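Local coordinates for putative nisin-resistance protein (Streptococcus agalactiae 515, PDB 4Y68) that probably cleaves the lantibiotic nisin as a serine peptidase of family S41, and so confers resistance to it, at residues A[124-129]-A[166-171]; A[157-162]-A[223-228]; A[229-234]-A[252-257]; A[180-185]-A[192-197]. All blocks are in the same frame, centred on the assembly; numbering follows the deposited sequence.

Contact 1 of 4, residues A[124-129]-A[166-171]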
loop_
_atom_site.group_PDB
_atom_site.type_symbol
_atom_site.label_atom_id
_atom_site.label_comp_id
_atom_site.label_asym_id
_atom_site.label_seq_id
_atom_site.Cartn_x
_atom_site.Cartn_y
_atom_site.Cartn_z
ATOM N N PRO A 124 -11.865 -1.090 -2.039
ATOM C CA PRO A 124 -11.103 -1.504 -3.225
ATOM C C PRO A 124 -9.811 -0.738 -3.457
ATOM O O PRO A 124 -9.593 0.310 -2.844
ATOM C CB PRO A 124 -12.075 -1.203 -4.366
ATOM C CG PRO A 124 -12.731 0.059 -3.901
ATOM C CD PRO A 124 -12.895 -0.097 -2.389
ATOM N N SER A 125 -8.991 -1.259 -4.363
ATOM C CA SER A 125 -7.816 -0.550 -4.894
ATOM C C SER A 125 -8.132 0.843 -5.405
ATOM O O SER A 125 -9.083 1.034 -6.147
ATOM C CB SER A 125 -7.186 -1.326 -6.056
ATOM O OG SER A 125 -7.175 -2.723 -5.822
ATOM N N ILE A 126 -7.309 1.807 -5.024
ATOM C CA ILE A 126 -7.310 3.127 -5.640
ATOM C C ILE A 126 -5.884 3.646 -5.658
ATOM O O ILE A 126 -5.198 3.627 -4.629
ATOM C CB ILE A 126 -8.190 4.133 -4.895
ATOM C CG1 ILE A 126 -7.959 5.542 -5.451
ATOM C CG2 ILE A 126 -7.906 4.092 -3.393
ATOM C CD1 ILE A 126 -8.918 6.584 -4.886
ATOM N N SER A 127 -5.455 4.114 -6.825
ATOM C CA SER A 127 -4.089 4.569 -7.033
ATOM C C SER A 127 -4.022 6.051 -7.301
ATOM O O SER A 127 -2.931 6.601 -7.492
ATOM C CB SER A 127 -3.454 3.824 -8.199
ATOM O OG SER A 127 -2.643 2.782 -7.686
ATOM N N LYS A 128 -5.192 6.689 -7.345
ATOM C CA LYS A 128 -5.261 8.091 -7.698
ATOM C C LYS A 128 -4.578 8.928 -6.649
ATOM O O LYS A 128 -4.502 8.534 -5.484
ATOM C CB LYS A 128 -6.706 8.520 -7.900
ATOM C CG LYS A 128 -7.162 8.304 -9.350
ATOM C CD LYS A 128 -8.667 8.365 -9.480
ATOM C CE LYS A 128 -9.135 8.117 -10.917
ATOM N NZ LYS A 128 -10.625 7.999 -10.974
ATOM N N LEU A 129 -4.038 10.061 -7.098
ATOM C CA LEU A 129 -3.315 11.014 -6.252
ATOM C C LEU A 129 -4.106 12.297 -6.074
ATOM O O LEU A 129 -3.993 12.958 -5.053
ATOM C CB LEU A 129 -1.945 11.373 -6.854
ATOM C CG LEU A 129 -0.939 10.252 -7.087
ATOM C CD1 LEU A 129 0.384 10.831 -7.587
ATOM C CD2 LEU A 129 -0.770 9.481 -5.775
ATOM N N ILE A 166 -3.378 6.829 1.647
ATOM C CA ILE A 166 -4.025 7.979 2.290
ATOM C C ILE A 166 -5.573 7.917 2.361
ATOM O O ILE A 166 -6.148 8.108 3.433
ATOM C CB ILE A 166 -3.586 9.277 1.578
ATOM C CG1 ILE A 166 -2.126 9.576 1.923
ATOM C CG2 ILE A 166 -4.452 10.440 1.994
ATOM C CD1 ILE A 166 -1.572 10.822 1.221
ATOM N N PRO A 167 -6.247 7.652 1.232
ATOM C CA PRO A 167 -7.709 7.496 1.275
ATOM C C PRO A 167 -8.178 6.212 1.979
ATOM O O PRO A 167 -9.291 6.163 2.537
ATOM C CB PRO A 167 -8.097 7.471 -0.208
ATOM C CG PRO A 167 -6.815 7.175 -0.956
ATOM C CD PRO A 167 -5.740 7.784 -0.143
ATOM N N MET A 168 -7.345 5.172 1.951
ATOM C CA MET A 168 -7.681 3.916 2.627
ATOM C C MET A 168 -7.637 4.068 4.134
ATOM O O MET A 168 -8.614 3.773 4.835
ATOM C CB MET A 168 -6.732 2.786 2.197
ATOM C CG MET A 168 -6.932 2.368 0.779
ATOM S SD MET A 168 -6.042 0.872 0.350
ATOM C CE MET A 168 -5.966 1.195 -1.406
ATOM N N ILE A 169 -6.500 4.519 4.646
ATOM C CA ILE A 169 -6.386 4.691 6.080
ATOM C C ILE A 169 -7.311 5.814 6.506
ATOM O O ILE A 169 -8.025 5.688 7.491
ATOM C CB ILE A 169 -4.948 5.013 6.531
ATOM C CG1 ILE A 169 -4.023 3.816 6.303
ATOM C CG2 ILE A 169 -4.953 5.379 8.013
ATOM C CD1 ILE A 169 -4.415 2.575 7.061
ATOM N N GLY A 170 -7.296 6.909 5.758
ATOM C CA GLY A 170 -8.135 8.060 6.059
ATOM C C GLY A 170 -9.634 7.791 6.194
ATOM O O GLY A 170 -10.277 8.236 7.145
ATOM N N GLY A 171 -10.199 7.057 5.247
ATOM C CA GLY A 171 -11.614 6.761 5.286
ATOM C C GLY A 171 -11.967 5.908 6.490
ATOM O O GLY A 171 -13.085 5.963 6.990
#
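In this S41 peptidase domain the loop that leaves strand 118-122 for helix 131-147 lies against the first turn of helix 165-171, where I126 meets P167 and M168. The gamma-methyl of I126 does the touching: CG2 stands 4.1 Å from CG of P167 and 4.0 Å from CE of M168, between CG of the proline ring and the methyl of the thioether. CG1 of I126, anti to the backbone N (chi1 170°), lies farther from the helix, and CG2 is the branch that touches it. M168 runs antiparallel to the I126 side chain, its extended chain carrying CE to the loop backbone, 3.9 Å from N of I126 and 4.0 Å from O of P124. Proline suits the first turn of a helix, where the missing N-H costs no bond, and its ring gives I126 a rigid apolar surface. Y137 of helix 131-147 touches both I126 and P167, and its hydroxyl bonds to O of P124; S125 turns its hydroxyl to the N-H of T161. No hydrogen bond crosses between 124-129 and 166-171, so the contact rests on van der Waals packing and probably on the exclusion of water.

Contact 2 of 4, residues A[157-162]-A[223-228]; sequences LSNNTG and NHKTAS
CG of N223 lies between its own backbone N and carbonyl carbon (chi1 67°), which turns the amide across to the facing loop; N159 takes the other course, CG anti to its carbonyl carbon (chi1 -57°), and brings its own amide to meet it. The two side chains cross at about a right angle with their amide planes 57° apart. ND2 of N223 gives a nearly straight bond to OD1 of N159 (2.9 Å), which lies in the donor's amide plane, although the donor stands well above the plane of the accepting C=O. The other end of the same amide, OD1 of N223, takes the backbone N of N159 at 2.9 Å and, from the opposite face, the N of K225; this second bond, within 223-228, closes an Asx turn. Asparagine suits the place because one flat group both gives and accepts. T226 donates through OG1 to O of L157 (2.8 Å) and takes the N-H of N223 on the same oxygen; N160 N reaches L157 O from the other face. Further along, N of A227 bonds to O of N160 at 2.9 Å, while OD1 of N160 receives G162 N in a second Asx turn. G162 has backbone angles that suit glycine. Outside the pair, H90 binds the hydroxyl of S228. Two loops that lead into helices are here joined through turns, a type II at 157-160 and a type I at 223-226, at the C-terminal ends of two central parallel strands of the mixed beta sheet, 152-156 and 218-222.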
loop_
_atom_site.group_PDB
_atom_site.type_symbol
_atom_site.label_atom_id
_atom_site.label_comp_id
_atom_site.label_asym_id
_atom_site.label_seq_id
_atom_site.Cartn_x
_atom_site.Cartn_y
_atom_site.Cartn_z
ATOM N N LEU A 157 -11.340 -6.611 2.066
ATOM C CA LEU A 157 -10.126 -6.210 1.367
ATOM C C LEU A 157 -9.735 -7.210 0.287
ATOM O O LEU A 157 -8.640 -7.103 -0.264
ATOM C CB LEU A 157 -8.953 -6.044 2.361
ATOM C CG LEU A 157 -9.094 -4.966 3.461
ATOM C CD1 LEU A 157 -8.109 -5.181 4.596
ATOM C CD2 LEU A 157 -8.972 -3.547 2.920
ATOM N N SER A 158 -10.599 -8.195 0.017
ATOM C CA SER A 158 -10.377 -9.117 -1.121
ATOM C C SER A 158 -10.024 -8.356 -2.384
ATOM O O SER A 158 -10.650 -7.346 -2.693
ATOM C CB SER A 158 -11.618 -9.974 -1.411
ATOM O OG SER A 158 -12.039 -10.710 -0.275
ATOM N N ASN A 159 -9.027 -8.826 -3.117
ATOM C CA ASN A 159 -8.727 -8.255 -4.421
ATOM C C ASN A 159 -8.265 -6.811 -4.392
ATOM O O ASN A 159 -8.139 -6.201 -5.447
ATOM C CB ASN A 159 -9.952 -8.350 -5.348
ATOM C CG ASN A 159 -10.442 -9.787 -5.520
ATOM O OD1 ASN A 159 -9.650 -10.721 -5.450
ATOM N ND2 ASN A 159 -11.758 -9.963 -5.722
ATOM N N ASN A 160 -8.054 -6.242 -3.208
ATOM C CA ASN A 160 -7.489 -4.890 -3.136
ATOM C C ASN A 160 -5.975 -5.023 -3.194
ATOM O O ASN A 160 -5.363 -5.510 -2.248
ATOM C CB ASN A 160 -7.951 -4.167 -1.863
ATOM C CG ASN A 160 -7.370 -2.769 -1.715
ATOM O OD1 ASN A 160 -6.369 -2.407 -2.345
ATOM N ND2 ASN A 160 -7.986 -1.978 -0.842
ATOM N N THR A 161 -5.379 -4.619 -4.314
ATOM C CA THR A 161 -3.931 -4.798 -4.529
ATOM C C THR A 161 -3.135 -3.539 -4.183
ATOM O O THR A 161 -1.952 -3.410 -4.539
ATOM C CB THR A 161 -3.613 -5.180 -5.990
ATOM O OG1 THR A 161 -3.912 -4.062 -6.830
ATOM C CG2 THR A 161 -4.464 -6.400 -6.457
ATOM N N GLY A 162 -3.780 -2.608 -3.498
ATOM C CA GLY A 162 -3.063 -1.461 -2.983
ATOM C C GLY A 162 -3.357 -0.174 -3.705
ATOM O O GLY A 162 -4.471 0.059 -4.180
ATOM N N ASN A 223 -8.041 -11.986 0.852
ATOM C CA ASN A 223 -7.790 -13.177 0.051
ATOM C C ASN A 223 -6.382 -13.099 -0.519
ATOM O O ASN A 223 -5.651 -12.186 -0.161
ATOM C CB ASN A 223 -8.854 -13.368 -1.044
ATOM C CG ASN A 223 -8.819 -12.304 -2.129
ATOM O OD1 ASN A 223 -8.098 -11.322 -2.031
ATOM N ND2 ASN A 223 -9.630 -12.504 -3.184
ATOM N N HIS A 224 -5.993 -14.054 -1.371
ATOM C CA HIS A 224 -4.620 -14.135 -1.863
ATOM C C HIS A 224 -4.177 -12.897 -2.652
ATOM O O HIS A 224 -2.984 -12.631 -2.783
ATOM C CB HIS A 224 -4.439 -15.385 -2.740
ATOM C CG HIS A 224 -4.294 -16.657 -1.961
ATOM N ND1 HIS A 224 -3.514 -16.752 -0.826
ATOM C CD2 HIS A 224 -4.838 -17.887 -2.147
ATOM C CE1 HIS A 224 -3.578 -17.986 -0.351
ATOM N NE2 HIS A 224 -4.373 -18.694 -1.134
ATOM N N LYS A 225 -5.132 -12.138 -3.180
ATOM C CA LYS A 225 -4.798 -10.966 -3.988
ATOM C C LYS A 225 -4.606 -9.706 -3.136
ATOM O O LYS A 225 -3.988 -8.741 -3.578
ATOM C CB LYS A 225 -5.873 -10.717 -5.048
ATOM C CG LYS A 225 -5.896 -11.734 -6.192
ATOM C CD LYS A 225 -6.556 -11.115 -7.443
ATOM C CE LYS A 225 -6.959 -12.162 -8.484
ATOM N NZ LYS A 225 -5.889 -13.175 -8.753
ATOM N N THR A 226 -5.133 -9.716 -1.919
ATOM C CA THR A 226 -4.967 -8.573 -1.006
ATOM C C THR A 226 -3.504 -8.199 -0.866
ATOM O O THR A 226 -2.731 -8.982 -0.334
ATOM C CB THR A 226 -5.541 -8.893 0.388
ATOM O OG1 THR A 226 -6.925 -9.222 0.248
ATOM C CG2 THR A 226 -5.378 -7.678 1.339
ATOM N N ALA A 227 -3.112 -7.009 -1.305
ATOM C CA ALA A 227 -1.681 -6.704 -1.369
ATOM C C ALA A 227 -1.293 -5.275 -0.999
ATOM O O ALA A 227 -2.058 -4.336 -1.180
ATOM C CB ALA A 227 -1.148 -7.005 -2.788
ATOM N N SER A 228 -0.071 -5.130 -0.506
ATOM C CA SER A 228 0.606 -3.841 -0.507
ATOM C C SER A 228 -0.075 -2.862 0.457
ATOM O O SER A 228 -0.203 -3.166 1.641
ATOM C CB SER A 228 0.658 -3.286 -1.936
ATOM O OG SER A 228 1.777 -2.426 -2.103
#

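Contact 3 of 4, residues A[229-234]-A[252-257]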
loop_
_atom_site.group_PDB
_atom_site.type_symbol
_atom_site.label_atom_id
_atom_site.label_comp_id
_atom_site.label_asym_id
_atom_site.label_seq_id
_atom_site.Cartn_x
_atom_site.Cartn_y
_atom_site.Cartn_z
ATOM N N SER A 229 -0.521 -1.711 -0.044
ATOM C CA SER A 229 -1.225 -0.735 0.794
ATOM C C SER A 229 -2.363 -1.397 1.566
ATOM O O SER A 229 -2.650 -1.050 2.720
ATOM C CB SER A 229 -1.788 0.403 -0.059
ATOM O OG SER A 229 -0.808 1.367 -0.403
ATOM N N ALA A 230 -3.023 -2.335 0.901
ATOM C CA ALA A 230 -4.127 -3.069 1.483
ATOM C C ALA A 230 -3.617 -3.942 2.611
ATOM O O ALA A 230 -4.277 -4.085 3.632
ATOM C CB ALA A 230 -4.834 -3.918 0.414
ATOM N N GLU A 231 -2.441 -4.544 2.419
ATOM C CA GLU A 231 -1.854 -5.347 3.485
ATOM C C GLU A 231 -1.446 -4.456 4.677
ATOM O O GLU A 231 -1.688 -4.813 5.816
ATOM C CB GLU A 231 -0.665 -6.132 2.973
ATOM C CG GLU A 231 -1.051 -7.303 2.122
ATOM C CD GLU A 231 0.145 -7.991 1.558
ATOM O OE1 GLU A 231 0.833 -7.379 0.697
ATOM O OE2 GLU A 231 0.415 -9.125 1.999
ATOM N N MET A 232 -0.869 -3.285 4.402
ATOM C CA MET A 232 -0.481 -2.372 5.482
ATOM C C MET A 232 -1.697 -1.734 6.155
ATOM O O MET A 232 -1.630 -1.367 7.329
ATOM C CB MET A 232 0.464 -1.277 4.977
ATOM C CG MET A 232 1.928 -1.534 5.400
ATOM S SD MET A 232 2.538 -3.063 4.650
ATOM C CE MET A 232 2.654 -2.418 2.973
ATOM N N THR A 233 -2.791 -1.590 5.408
ATOM C CA THR A 233 -4.064 -1.229 6.001
ATOM C C THR A 233 -4.547 -2.350 6.909
ATOM O O THR A 233 -5.014 -2.089 8.018
ATOM C CB THR A 233 -5.139 -0.929 4.943
ATOM O OG1 THR A 233 -4.747 0.232 4.225
ATOM C CG2 THR A 233 -6.493 -0.658 5.614
ATOM N N PHE A 234 -4.445 -3.591 6.433
ATOM C CA PHE A 234 -4.758 -4.744 7.266
ATOM C C PHE A 234 -3.908 -4.735 8.535
ATOM O O PHE A 234 -4.429 -4.950 9.604
ATOM C CB PHE A 234 -4.531 -6.055 6.493
ATOM C CG PHE A 234 -4.908 -7.303 7.258
ATOM C CD1 PHE A 234 -5.801 -7.255 8.311
ATOM C CD2 PHE A 234 -4.363 -8.527 6.917
ATOM C CE1 PHE A 234 -6.145 -8.402 9.013
ATOM C CE2 PHE A 234 -4.704 -9.683 7.615
ATOM C CZ PHE A 234 -5.594 -9.615 8.663
ATOM N N GLY A 252 1.537 -11.049 0.160
ATOM C CA GLY A 252 2.909 -11.029 0.644
ATOM C C GLY A 252 3.736 -9.898 0.068
ATOM O O GLY A 252 4.865 -10.116 -0.373
ATOM N N TYR A 253 3.186 -8.680 0.073
ATOM C CA TYR A 253 3.935 -7.503 -0.390
ATOM C C TYR A 253 4.033 -6.537 0.778
ATOM O O TYR A 253 3.850 -5.314 0.643
ATOM C CB TYR A 253 3.280 -6.876 -1.633
ATOM C CG TYR A 253 3.474 -7.743 -2.874
ATOM C CD1 TYR A 253 4.490 -7.484 -3.776
ATOM C CD2 TYR A 253 2.662 -8.838 -3.110
ATOM C CE1 TYR A 253 4.691 -8.280 -4.885
ATOM C CE2 TYR A 253 2.856 -9.658 -4.212
ATOM C CZ TYR A 253 3.870 -9.368 -5.099
ATOM O OH TYR A 253 4.058 -10.164 -6.206
ATOM N N THR A 254 4.318 -7.118 1.939
ATOM C CA THR A 254 4.432 -6.359 3.161
ATOM C C THR A 254 5.835 -5.760 3.220
ATOM O O THR A 254 6.698 -6.220 3.963
ATOM C CB THR A 254 4.129 -7.229 4.412
ATOM O OG1 THR A 254 4.713 -8.533 4.253
ATOM C CG2 THR A 254 2.610 -7.401 4.581
ATOM N N THR A 255 6.059 -4.742 2.393
ATOM C CA THR A 255 7.204 -3.863 2.558
ATOM C C THR A 255 6.791 -2.456 2.181
ATOM O O THR A 255 5.901 -2.254 1.344
ATOM C CB THR A 255 8.426 -4.296 1.716
ATOM O OG1 THR A 255 8.011 -4.627 0.378
ATOM C CG2 THR A 255 9.104 -5.501 2.354
ATOM N N VAL A 256 7.434 -1.477 2.805
ATOM C CA VAL A 256 7.213 -0.089 2.426
ATOM C C VAL A 256 8.016 0.278 1.162
ATOM O O VAL A 256 9.206 -0.042 1.041
ATOM C CB VAL A 256 7.572 0.841 3.599
ATOM C CG1 VAL A 256 7.746 2.286 3.119
ATOM C CG2 VAL A 256 6.501 0.737 4.694
ATOM N N ASN A 257 7.361 0.916 0.200
ATOM C CA ASN A 257 8.061 1.491 -0.946
ATOM C C ASN A 257 8.137 3.007 -0.890
ATOM O O ASN A 257 7.291 3.667 -0.274
ATOM C CB ASN A 257 7.389 1.110 -2.266
ATOM C CG ASN A 257 7.509 -0.366 -2.582
ATOM O OD1 ASN A 257 8.321 -1.081 -1.989
ATOM N ND2 ASN A 257 6.685 -0.833 -3.524
#
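E231 reaches from helix 229-235 into the loop 252-255. Its CB packs against the methyl CG2 of T254 at 3.9 Å, CG lies beside O of T226 in the loop just before the helix, and from there the extended chain (chi2 176°) sets the carboxylate against two consecutive backbone N-H groups. OE1 accepts from N of Y253 at 2.8 Å, using its syn lone pair, and OE2 accepts from N of G252 at 2.9 Å, also on the syn side but 32° out of the carboxylate plane. A weak second bond joins Y253 N to OE2. Beyond this loop, OE1 also takes the N-H of S228 and OE2 the hydroxyl of T250. Several N-H and hydroxyl donors thus grip the carboxylate and fix its rotation. Glutamate fits the place because it can accept at both oxygens and is long enough to span from helix to loop. The positive phi of G252 (89°) is readily taken by a residue with no CB. T254 is the centre of an inverse gamma turn; its methyl lies near OE2 of E231 (3.8 Å), while its hydroxyl goes to O of T286. M232 bends at chi2 and chi3, so that SD lies 4.1 Å from CA of T254 and CE 3.6 Å from O of T255: a flexible thioether beside the polar grip. The helix is flanked by helix 165-171, with M165 on M232, and by strand 180-185, whose F182 touches both M232 and V256; strand 256-261 continues into the antiparallel sheet beside strand 267-276.

Contact 4 of 4, residues A[180-185]-A[192-197]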
loop_
_atom_site.group_PDB
_atom_site.type_symbol
_atom_site.label_atom_id
_atom_site.label_comp_id
_atom_site.label_asym_id
_atom_site.label_seq_id
_atom_site.Cartn_x
_atom_site.Cartn_y
_atom_site.Cartn_z
ATOM N N THR A 180 0.178 4.658 16.849
ATOM C CA THR A 180 0.971 3.871 15.934
ATOM C C THR A 180 0.100 2.934 15.095
ATOM O O THR A 180 -0.757 2.246 15.610
ATOM C CB THR A 180 2.022 3.063 16.709
ATOM O OG1 THR A 180 3.062 3.948 17.157
ATOM C CG2 THR A 180 2.612 1.983 15.836
ATOM N N LEU A 181 0.312 2.949 13.789
ATOM C CA LEU A 181 -0.374 2.027 12.893
ATOM C C LEU A 181 0.501 0.814 12.560
ATOM O O LEU A 181 0.052 -0.325 12.696
ATOM C CB LEU A 181 -0.802 2.759 11.621
ATOM C CG LEU A 181 -2.188 3.416 11.627
ATOM C CD1 LEU A 181 -2.816 3.532 13.007
ATOM C CD2 LEU A 181 -2.153 4.755 10.927
ATOM N N PHE A 182 1.725 1.059 12.096
ATOM C CA PHE A 182 2.738 0.010 11.950
ATOM C C PHE A 182 4.119 0.677 11.992
ATOM O O PHE A 182 4.204 1.897 11.958
ATOM C CB PHE A 182 2.544 -0.811 10.651
ATOM C CG PHE A 182 2.554 0.024 9.396
ATOM C CD1 PHE A 182 1.382 0.564 8.894
ATOM C CD2 PHE A 182 3.733 0.284 8.732
ATOM C CE1 PHE A 182 1.390 1.345 7.749
ATOM C CE2 PHE A 182 3.742 1.059 7.579
ATOM C CZ PHE A 182 2.579 1.591 7.090
ATOM N N HIS A 183 5.187 -0.117 12.094
ATOM C CA HIS A 183 6.571 0.408 12.013
ATOM C C HIS A 183 7.279 -0.028 10.731
ATOM O O HIS A 183 6.879 -0.989 10.078
ATOM C CB HIS A 183 7.414 -0.066 13.198
ATOM C CG HIS A 183 6.727 0.053 14.515
ATOM N ND1 HIS A 183 6.716 1.219 15.247
ATOM C CD2 HIS A 183 6.048 -0.859 15.247
ATOM C CE1 HIS A 183 6.050 1.024 16.369
ATOM N NE2 HIS A 183 5.635 -0.230 16.395
ATOM N N TYR A 184 8.356 0.658 10.377
ATOM C CA TYR A 184 9.165 0.183 9.270
ATOM C C TYR A 184 10.621 0.607 9.472
ATOM O O TYR A 184 10.906 1.673 10.022
ATOM C CB TYR A 184 8.595 0.675 7.923
ATOM C CG TYR A 184 8.581 2.170 7.741
ATOM C CD1 TYR A 184 7.683 2.976 8.446
ATOM C CD2 TYR A 184 9.457 2.785 6.856
ATOM C CE1 TYR A 184 7.671 4.368 8.274
ATOM C CE2 TYR A 184 9.458 4.158 6.678
ATOM C CZ TYR A 184 8.569 4.948 7.390
ATOM O OH TYR A 184 8.577 6.307 7.199
ATOM N N THR A 185 11.541 -0.249 9.045
ATOM C CA THR A 185 12.975 -0.004 9.219
ATOM C C THR A 185 13.714 -0.034 7.886
ATOM O O THR A 185 13.486 -0.945 7.099
ATOM C CB THR A 185 13.589 -1.067 10.158
ATOM O OG1 THR A 185 12.860 -1.079 11.387
ATOM C CG2 THR A 185 15.096 -0.802 10.413
ATOM N N LYS A 192 11.237 3.696 11.833
ATOM C CA LYS A 192 10.236 4.755 11.849
ATOM C C LYS A 192 8.841 4.184 12.084
ATOM O O LYS A 192 8.635 2.962 12.174
ATOM C CB LYS A 192 10.277 5.553 10.546
ATOM C CG LYS A 192 11.565 6.347 10.351
ATOM C CD LYS A 192 11.538 7.125 9.027
ATOM C CE LYS A 192 12.701 8.132 8.925
ATOM N NZ LYS A 192 12.530 9.121 7.792
ATOM N N THR A 193 7.876 5.074 12.195
ATOM C CA THR A 193 6.539 4.656 12.576
ATOM C C THR A 193 5.539 5.381 11.702
ATOM O O THR A 193 5.685 6.563 11.483
ATOM C CB THR A 193 6.272 4.945 14.068
ATOM O OG1 THR A 193 7.005 4.011 14.872
ATOM C CG2 THR A 193 4.792 4.804 14.389
ATOM N N ILE A 194 4.552 4.670 11.161
ATOM C CA ILE A 194 3.404 5.347 10.560
ATOM C C ILE A 194 2.280 5.439 11.614
ATOM O O ILE A 194 1.783 4.420 12.086
ATOM C CB ILE A 194 2.900 4.626 9.305
ATOM C CG1 ILE A 194 3.983 4.596 8.220
ATOM C CG2 ILE A 194 1.598 5.258 8.806
ATOM C CD1 ILE A 194 4.494 5.983 7.793
ATOM N N THR A 195 1.940 6.659 12.019
ATOM C CA THR A 195 0.872 6.915 12.983
ATOM C C THR A 195 -0.257 7.601 12.251
ATOM O O THR A 195 -0.090 8.026 11.106
ATOM C CB THR A 195 1.303 7.848 14.171
ATOM O OG1 THR A 195 1.561 9.171 13.670
ATOM C CG2 THR A 195 2.542 7.337 14.857
ATOM N N MET A 196 -1.390 7.749 12.920
ATOM C CA MET A 196 -2.511 8.424 12.305
ATOM C C MET A 196 -2.139 9.875 11.977
ATOM O O MET A 196 -2.597 10.403 10.985
ATOM C CB MET A 196 -3.748 8.333 13.209
ATOM C CG MET A 196 -5.051 8.793 12.555
ATOM S SD MET A 196 -5.461 8.012 10.974
ATOM C CE MET A 196 -5.947 6.384 11.498
ATOM N N LYS A 197 -1.262 10.498 12.763
ATOM C CA LYS A 197 -0.747 11.850 12.441
ATOM C C LYS A 197 0.040 11.966 11.122
ATOM O O LYS A 197 -0.078 12.951 10.400
ATOM C CB LYS A 197 0.141 12.354 13.575
ATOM C CG LYS A 197 -0.535 12.360 14.918
ATOM C CD LYS A 197 0.466 12.117 16.057
ATOM C CE LYS A 197 1.155 13.402 16.547
ATOM N NZ LYS A 197 2.072 14.050 15.554
#
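The tight part of this beta hairpin lies on the face that carries F182, Y184, K192 and I194. I194 lies alongside F182, with CB over one face of the ring, 4.0 Å from its centroid, and CG1 3.5 Å from CZ; CD1 then reaches CE1 of Y184 at 3.6 Å. Both aromatic side chains take the chi1 near 60° that lays each ring against the neighbouring strand. Isoleucine suits this place because its length and branching let it touch two rings at once, CB and CG1 at F182 and CD1 at Y184. CB of K192 sits over the face of Y184, and only beyond CD does the extended lysine chain lead away to the exposed side. The other face is more polar: T193 OG1 and H183 ND1 share a hydrogen bond of 2.8 Å in the ring plane. At the far end a classic beta bulge sets L181 and F182 both against I194: L181 N bonds to I194 O at 2.7 Å, and F182 N reaches the same oxygen only weakly. L181 turns inward, CD2 4.2 Å from CE of M196, close to I169 of helix 165-171. Backbone bonds thus fix the register, and the two faces divide the work, apolar CH-pi and methyl packing on one and a side-chain hydrogen bond on the other.

Overall arrangement
Contacts 1 and 3 are buried, whereas contacts 2 and 4 are only partly so, with exposed residues at their margins. Contact 1 has no hydrogen bond across it and rests on packing, contact 3 on one multiply bonded carboxylate, contact 2 on amides and turns, and contact 4 on strand pairing with rings on one face. Contacts 1 and 2 meet where CE of M168 packs on O of G162, and loop 223-228 of contact 2 runs straight into helix 229-235 of contact 3, where A230 packs on N160. Helix 165-171 links contact 1 to contact 4 through I169, which touches L181 and M196. Contacts 3 and 4 meet at F182 and V256; contacts 2 and 4 do not touch, their centres about 21 Å apart.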